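Local atomic coordinates of putative capsid protein of prophage (Escherichia coli CFT073, PDB entry 3BQW), a protein that probably serves as the major capsid protein of a prophage, a member of the phage major capsid protein E family whose copies would build the viral shell. Residues 261-265 / 274-278; 295-300 / 311-316. Residue numbers count along the deposited sequence, not the author numbering.

Contact 1: residues 261-265 / 274-278; sequences VYSGK and KYFLE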
loop_
_atom_site.group_PDB
_atom_site.type_symbol
_atom_site.label_atom_id
_atom_site.label_comp_id
_atom_site.label_asym_id
_atom_site.label_seq_id
_atom_site.Cartn_x
_atom_site.Cartn_y
_atom_site.Cartn_z
ATOM N N VAL A 261 2.956 -0.181 15.778
ATOM C CA VAL A 261 3.295 1.186 15.463
ATOM C C VAL A 261 3.814 1.238 14.038
ATOM O O VAL A 261 4.720 0.500 13.675
ATOM C CB VAL A 261 4.348 1.772 16.422
ATOM C CG1 VAL A 261 4.651 3.233 16.065
ATOM C CG2 VAL A 261 3.861 1.621 17.882
ATOM N N TYR A 262 3.232 2.129 13.248
ATOM C CA TYR A 262 3.470 2.180 11.819
ATOM C C TYR A 262 3.995 3.553 11.452
ATOM O O TYR A 262 3.339 4.541 11.678
ATOM C CB TYR A 262 2.165 1.899 11.098
ATOM C CG TYR A 262 2.183 1.931 9.581
ATOM C CD1 TYR A 262 2.743 0.900 8.845
ATOM C CD2 TYR A 262 1.571 2.937 8.886
ATOM C CE1 TYR A 262 2.708 0.902 7.439
ATOM C CE2 TYR A 262 1.528 2.941 7.482
ATOM C CZ TYR A 262 2.090 1.923 6.777
ATOM O OH TYR A 262 2.063 1.933 5.398
ATOM N N SER A 263 5.183 3.582 10.866
ATOM C CA SER A 263 5.907 4.818 10.573
ATOM C C SER A 263 6.324 4.927 9.113
ATOM O O SER A 263 7.168 5.741 8.789
ATOM C CB SER A 263 7.165 4.900 11.449
ATOM O OG SER A 263 6.835 4.710 12.817
ATOM N N GLY A 264 5.713 4.135 8.231
ATOM C CA GLY A 264 6.006 4.212 6.806
ATOM C C GLY A 264 5.807 5.576 6.140
ATOM O O GLY A 264 4.827 6.278 6.388
ATOM N N LYS A 265 6.734 5.924 5.257
ATOM C CA LYS A 265 6.666 7.174 4.523
ATOM C C LYS A 265 6.778 6.938 3.023
ATOM O O LYS A 265 7.262 5.900 2.559
ATOM C CB LYS A 265 7.779 8.124 4.970
ATOM C CG LYS A 265 7.813 8.416 6.465
ATOM C CD LYS A 265 8.877 9.442 6.768
ATOM C CE LYS A 265 9.424 9.327 8.213
ATOM N NZ LYS A 265 10.491 8.256 8.381
ATOM N N LYS A 274 6.166 12.201 3.193
ATOM C CA LYS A 274 4.901 12.195 3.917
ATOM C C LYS A 274 4.684 10.850 4.572
ATOM O O LYS A 274 5.200 9.835 4.098
ATOM C CB LYS A 274 3.755 12.453 2.953
ATOM C CG LYS A 274 3.861 13.756 2.207
ATOM C CD LYS A 274 2.477 14.246 1.777
ATOM C CE LYS A 274 2.463 15.751 1.481
ATOM N NZ LYS A 274 3.076 16.563 2.574
ATOM N N TYR A 275 3.916 10.848 5.657
ATOM C CA TYR A 275 3.488 9.600 6.283
ATOM C C TYR A 275 2.294 9.029 5.548
ATOM O O TYR A 275 1.392 9.749 5.142
ATOM C CB TYR A 275 3.084 9.819 7.737
ATOM C CG TYR A 275 4.231 10.108 8.662
ATOM C CD1 TYR A 275 5.073 9.091 9.089
ATOM C CD2 TYR A 275 4.464 11.396 9.116
ATOM C CE1 TYR A 275 6.130 9.354 9.938
ATOM C CE2 TYR A 275 5.505 11.674 9.963
ATOM C CZ TYR A 275 6.335 10.664 10.369
ATOM O OH TYR A 275 7.376 10.964 11.226
ATOM N N PHE A 276 2.290 7.724 5.386
ATOM C CA PHE A 276 1.093 7.011 4.958
ATOM C C PHE A 276 -0.023 7.211 5.963
ATOM O O PHE A 276 -1.143 7.537 5.601
ATOM C CB PHE A 276 1.387 5.517 4.850
ATOM C CG PHE A 276 2.195 5.141 3.650
ATOM C CD1 PHE A 276 1.670 5.281 2.377
ATOM C CD2 PHE A 276 3.473 4.618 3.788
ATOM C CE1 PHE A 276 2.427 4.899 1.262
ATOM C CE2 PHE A 276 4.208 4.247 2.700
ATOM C CZ PHE A 276 3.694 4.383 1.442
ATOM N N LEU A 277 0.303 6.983 7.227
ATOM C CA LEU A 277 -0.613 7.141 8.332
ATOM C C LEU A 277 -0.123 8.310 9.173
ATOM O O LEU A 277 0.952 8.241 9.752
ATOM C CB LEU A 277 -0.643 5.857 9.169
ATOM C CG LEU A 277 -1.653 5.763 10.324
ATOM C CD1 LEU A 277 -3.097 5.769 9.784
ATOM C CD2 LEU A 277 -1.387 4.516 11.210
ATOM N N GLU A 278 -0.919 9.365 9.239
ATOM C CA GLU A 278 -0.585 10.513 10.037
ATOM C C GLU A 278 -0.303 10.053 11.453
ATOM O O GLU A 278 -0.989 9.151 11.975
ATOM C CB GLU A 278 -1.711 11.537 10.052
ATOM C CG GLU A 278 -1.813 12.362 8.795
ATOM C CD GLU A 278 -0.468 12.918 8.374
ATOM O OE1 GLU A 278 0.199 13.582 9.209
ATOM O OE2 GLU A 278 -0.066 12.650 7.216
HETATM O O HOH W 1 2.998 7.036 11.137
HETATM O O HOH W 2 2.816 6.042 8.242
#
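This is the open end of a β-hairpin, where strands 257-267 and 273-275 separate. K274 O lies 3.1 Å from K265 CA, a CA-H...O contact, while the charged K274 chain leaves for solvent. Y275 and K265 form an antiparallel non-hydrogen-bonded pair with CA atoms 4.4 Å apart; a tyrosine, with an apolar ring and a polar hydroxyl, suits this partly exposed place, Y275 CE1 lying 3.7 Å from the aliphatic K265 CE. At F276 the backbone turns, and its N donates to G264 O at 3.1 Å. G264 leaves room here, since a CB would crowd the F276 ring. Beyond, the gap is filled by water: water 2 joins L277 N (2.9 Å) to G264 O (2.7 Å), and water 1 bridges L277 O (2.7 Å) and Y262 O (2.6 Å). L277 CB meets Y262 CD2 at 3.7 Å, apolar contact suited to buried residues. Inward, F276 and L277 pack on helix 113-146, while Y262 and L277 both touch I208 of strand 206-209.

Contact 2: residues 295-300 / 311-316; sequences YGAIMD and NMFYPK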
loop_
_atom_site.group_PDB
_atom_site.type_symbol
_atom_site.label_atom_id
_atom_site.label_comp_id
_atom_site.label_asym_id
_atom_site.label_seq_id
_atom_site.Cartn_x
_atom_site.Cartn_y
_atom_site.Cartn_z
ATOM N N TYR A 295 -5.895 -5.702 -10.369
ATOM C CA TYR A 295 -5.045 -5.145 -11.432
ATOM C C TYR A 295 -5.811 -5.121 -12.760
ATOM O O TYR A 295 -6.303 -6.154 -13.220
ATOM C CB TYR A 295 -3.765 -5.967 -11.567
ATOM C CG TYR A 295 -2.866 -5.837 -10.367
ATOM C CD1 TYR A 295 -1.772 -4.971 -10.378
ATOM C CD2 TYR A 295 -3.117 -6.574 -9.200
ATOM C CE1 TYR A 295 -0.943 -4.839 -9.235
ATOM C CE2 TYR A 295 -2.293 -6.468 -8.094
ATOM C CZ TYR A 295 -1.208 -5.594 -8.115
ATOM O OH TYR A 295 -0.409 -5.478 -6.992
ATOM N N GLY A 296 -5.910 -3.944 -13.368
ATOM C CA GLY A 296 -6.481 -3.841 -14.681
ATOM C C GLY A 296 -5.476 -4.378 -15.664
ATOM O O GLY A 296 -4.302 -4.521 -15.335
ATOM N N ALA A 297 -5.940 -4.682 -16.867
ATOM C CA ALA A 297 -5.055 -5.156 -17.948
ATOM C C ALA A 297 -3.938 -4.168 -18.290
ATOM O O ALA A 297 -4.123 -2.951 -18.280
ATOM C CB ALA A 297 -5.856 -5.490 -19.234
ATOM N N ILE A 298 -2.788 -4.737 -18.623
ATOM C CA ILE A 298 -1.679 -3.984 -19.177
ATOM C C ILE A 298 -2.076 -3.532 -20.581
ATOM O O ILE A 298 -2.622 -4.328 -21.359
ATOM C CB ILE A 298 -0.416 -4.830 -19.235
ATOM C CG1 ILE A 298 -0.098 -5.428 -17.854
ATOM C CG2 ILE A 298 0.749 -3.992 -19.768
ATOM C CD1 ILE A 298 0.361 -4.398 -16.843
ATOM N N MET A 299 -1.828 -2.258 -20.886
ATOM C CA MET A 299 -2.330 -1.631 -22.108
ATOM C C MET A 299 -1.223 -1.324 -23.142
ATOM O O MET A 299 -1.521 -0.865 -24.240
ATOM C CB MET A 299 -3.161 -0.373 -21.778
ATOM C CG MET A 299 -4.549 -0.695 -21.173
ATOM S SD MET A 299 -5.593 -1.898 -22.109
ATOM C CE MET A 299 -6.396 -0.760 -23.242
ATOM N N ASP A 300 0.024 -1.617 -22.791
ATOM C CA ASP A 300 1.171 -1.496 -23.692
ATOM C C ASP A 300 1.019 -2.350 -24.961
ATOM O O ASP A 300 0.677 -3.545 -24.881
ATOM C CB ASP A 300 2.440 -1.931 -22.945
ATOM C CG ASP A 300 3.694 -1.755 -23.776
ATOM O OD1 ASP A 300 4.069 -0.589 -24.031
ATOM O OD2 ASP A 300 4.298 -2.777 -24.153
ATOM N N ASN A 311 -1.634 -9.182 -16.146
ATOM C CA ASN A 311 -0.394 -9.104 -15.376
ATOM C C ASN A 311 -0.451 -8.024 -14.306
ATOM O O ASN A 311 -0.976 -6.942 -14.562
ATOM C CB ASN A 311 0.766 -8.757 -16.330
ATOM C CG ASN A 311 1.579 -9.971 -16.746
ATOM O OD1 ASN A 311 1.991 -10.765 -15.901
ATOM N ND2 ASN A 311 1.816 -10.114 -18.049
ATOM N N MET A 312 0.112 -8.304 -13.127
ATOM C CA MET A 312 0.321 -7.278 -12.106
ATOM C C MET A 312 1.275 -6.215 -12.657
ATOM O O MET A 312 0.992 -5.014 -12.625
ATOM C CB MET A 312 0.892 -7.870 -10.823
ATOM C CG MET A 312 0.016 -8.940 -10.123
ATOM S SD MET A 312 0.711 -9.431 -8.528
ATOM C CE MET A 312 2.195 -10.229 -9.080
ATOM N N PHE A 313 2.387 -6.695 -13.207
ATOM C CA PHE A 313 3.494 -5.865 -13.692
ATOM C C PHE A 313 3.901 -6.299 -15.071
ATOM O O PHE A 313 3.848 -7.484 -15.399
ATOM C CB PHE A 313 4.726 -6.000 -12.777
ATOM C CG PHE A 313 4.407 -5.861 -11.322
ATOM C CD1 PHE A 313 3.894 -4.662 -10.827
ATOM C CD2 PHE A 313 4.617 -6.922 -10.448
ATOM C CE1 PHE A 313 3.577 -4.521 -9.472
ATOM C CE2 PHE A 313 4.309 -6.801 -9.099
ATOM C CZ PHE A 313 3.784 -5.605 -8.604
ATOM N N TYR A 314 4.342 -5.338 -15.864
ATOM C CA TYR A 314 4.878 -5.609 -17.180
ATOM C C TYR A 314 6.091 -4.702 -17.413
ATOM O O TYR A 314 5.940 -3.516 -17.690
ATOM C CB TYR A 314 3.821 -5.389 -18.250
ATOM C CG TYR A 314 4.248 -5.848 -19.592
ATOM C CD1 TYR A 314 4.026 -7.164 -19.999
ATOM C CD2 TYR A 314 4.881 -4.973 -20.478
ATOM C CE1 TYR A 314 4.449 -7.592 -21.248
ATOM C CE2 TYR A 314 5.274 -5.386 -21.710
ATOM C CZ TYR A 314 5.062 -6.691 -22.091
ATOM O OH TYR A 314 5.459 -7.095 -23.332
ATOM N N PRO A 315 7.295 -5.272 -17.271
ATOM C CA PRO A 315 8.543 -4.557 -17.440
ATOM C C PRO A 315 9.016 -4.529 -18.885
ATOM O O PRO A 315 8.779 -5.474 -19.644
ATOM C CB PRO A 315 9.493 -5.340 -16.540
ATOM C CG PRO A 315 9.032 -6.755 -16.691
ATOM C CD PRO A 315 7.527 -6.670 -16.868
ATOM N N LYS A 316 9.630 -3.417 -19.275
ATOM C CA LYS A 316 10.137 -3.231 -20.631
ATOM C C LYS A 316 11.506 -2.629 -20.519
ATOM O O LYS A 316 11.720 -1.775 -19.677
ATOM C CB LYS A 316 9.276 -2.239 -21.429
ATOM C CG LYS A 316 7.820 -2.616 -21.616
ATOM C CD LYS A 316 7.014 -1.481 -22.305
ATOM C CE LYS A 316 7.352 -1.308 -23.806
ATOM N NZ LYS A 316 7.139 -2.552 -24.608
HETATM O O HOH W 3 -1.931 -4.169 -14.017
#
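A salt bridge between D300 OD2 and K316 NZ, 2.9 Å apart, ties the N-cap of helix 301-305 to strand 314-319. An aspartate suits this place twice over: besides pairing with the lysine, OD2 accepts weak hydrogen bonds from the backbone N atoms of E302 and A303, at the start of the helix. The long, flexible lysine can reach across from the strand to meet it. At the other end of the contact the two backbones do not bond directly. Water 3 bridges them instead, lying 2.7 Å from G296 O and 3.0 Å from N311 O.

Between these polar ends lies I298, a branched residue that fills the space between the chains: I298 CG2 is 3.7 Å from Y314 CB, and I298 CG1 3.8 Å from N311 CB. The N311 amide is held within its own connection, where ND2 bonds to A308 O. Outside the segments, Y314 also packs against E302 and A303, so the short helix rests on the strand that follows it, and F14 of helix 10-17 lies against N311. Y295, at the end of strand 292-295, offers a flat ring to the unbranched M312 in a Met-aromatic contact. M312 SD sits obliquely, 4.7 Å from the centroid of the Y295 ring, whereas M312 CG stands almost on the normal of the Y295 ring, 3.9 Å from its centroid, in a CH-pi contact.

How the contacts relate
From the N terminus, contact 1 comes first: eight residues separate its segments, and it joins the arms of the hairpin 257-267/273-275 within a mixed sheet beside helix 113-146. The chain then runs through strand 281-285 of that same sheet and returns at strand 292-295 to the other mixed sheet, to which strands 38-41 and 90-92 already belong. There contact 2 closes a ten-residue connection containing helix 301-305, bringing the loop after strand 292-295 against the start of strand 314-319; both strands pair with strand 327-338. The contacts are therefore in series, neither nested nor crossing. Their centres are 28 Å apart and their nearest atoms about 14 Å, so the two do not touch.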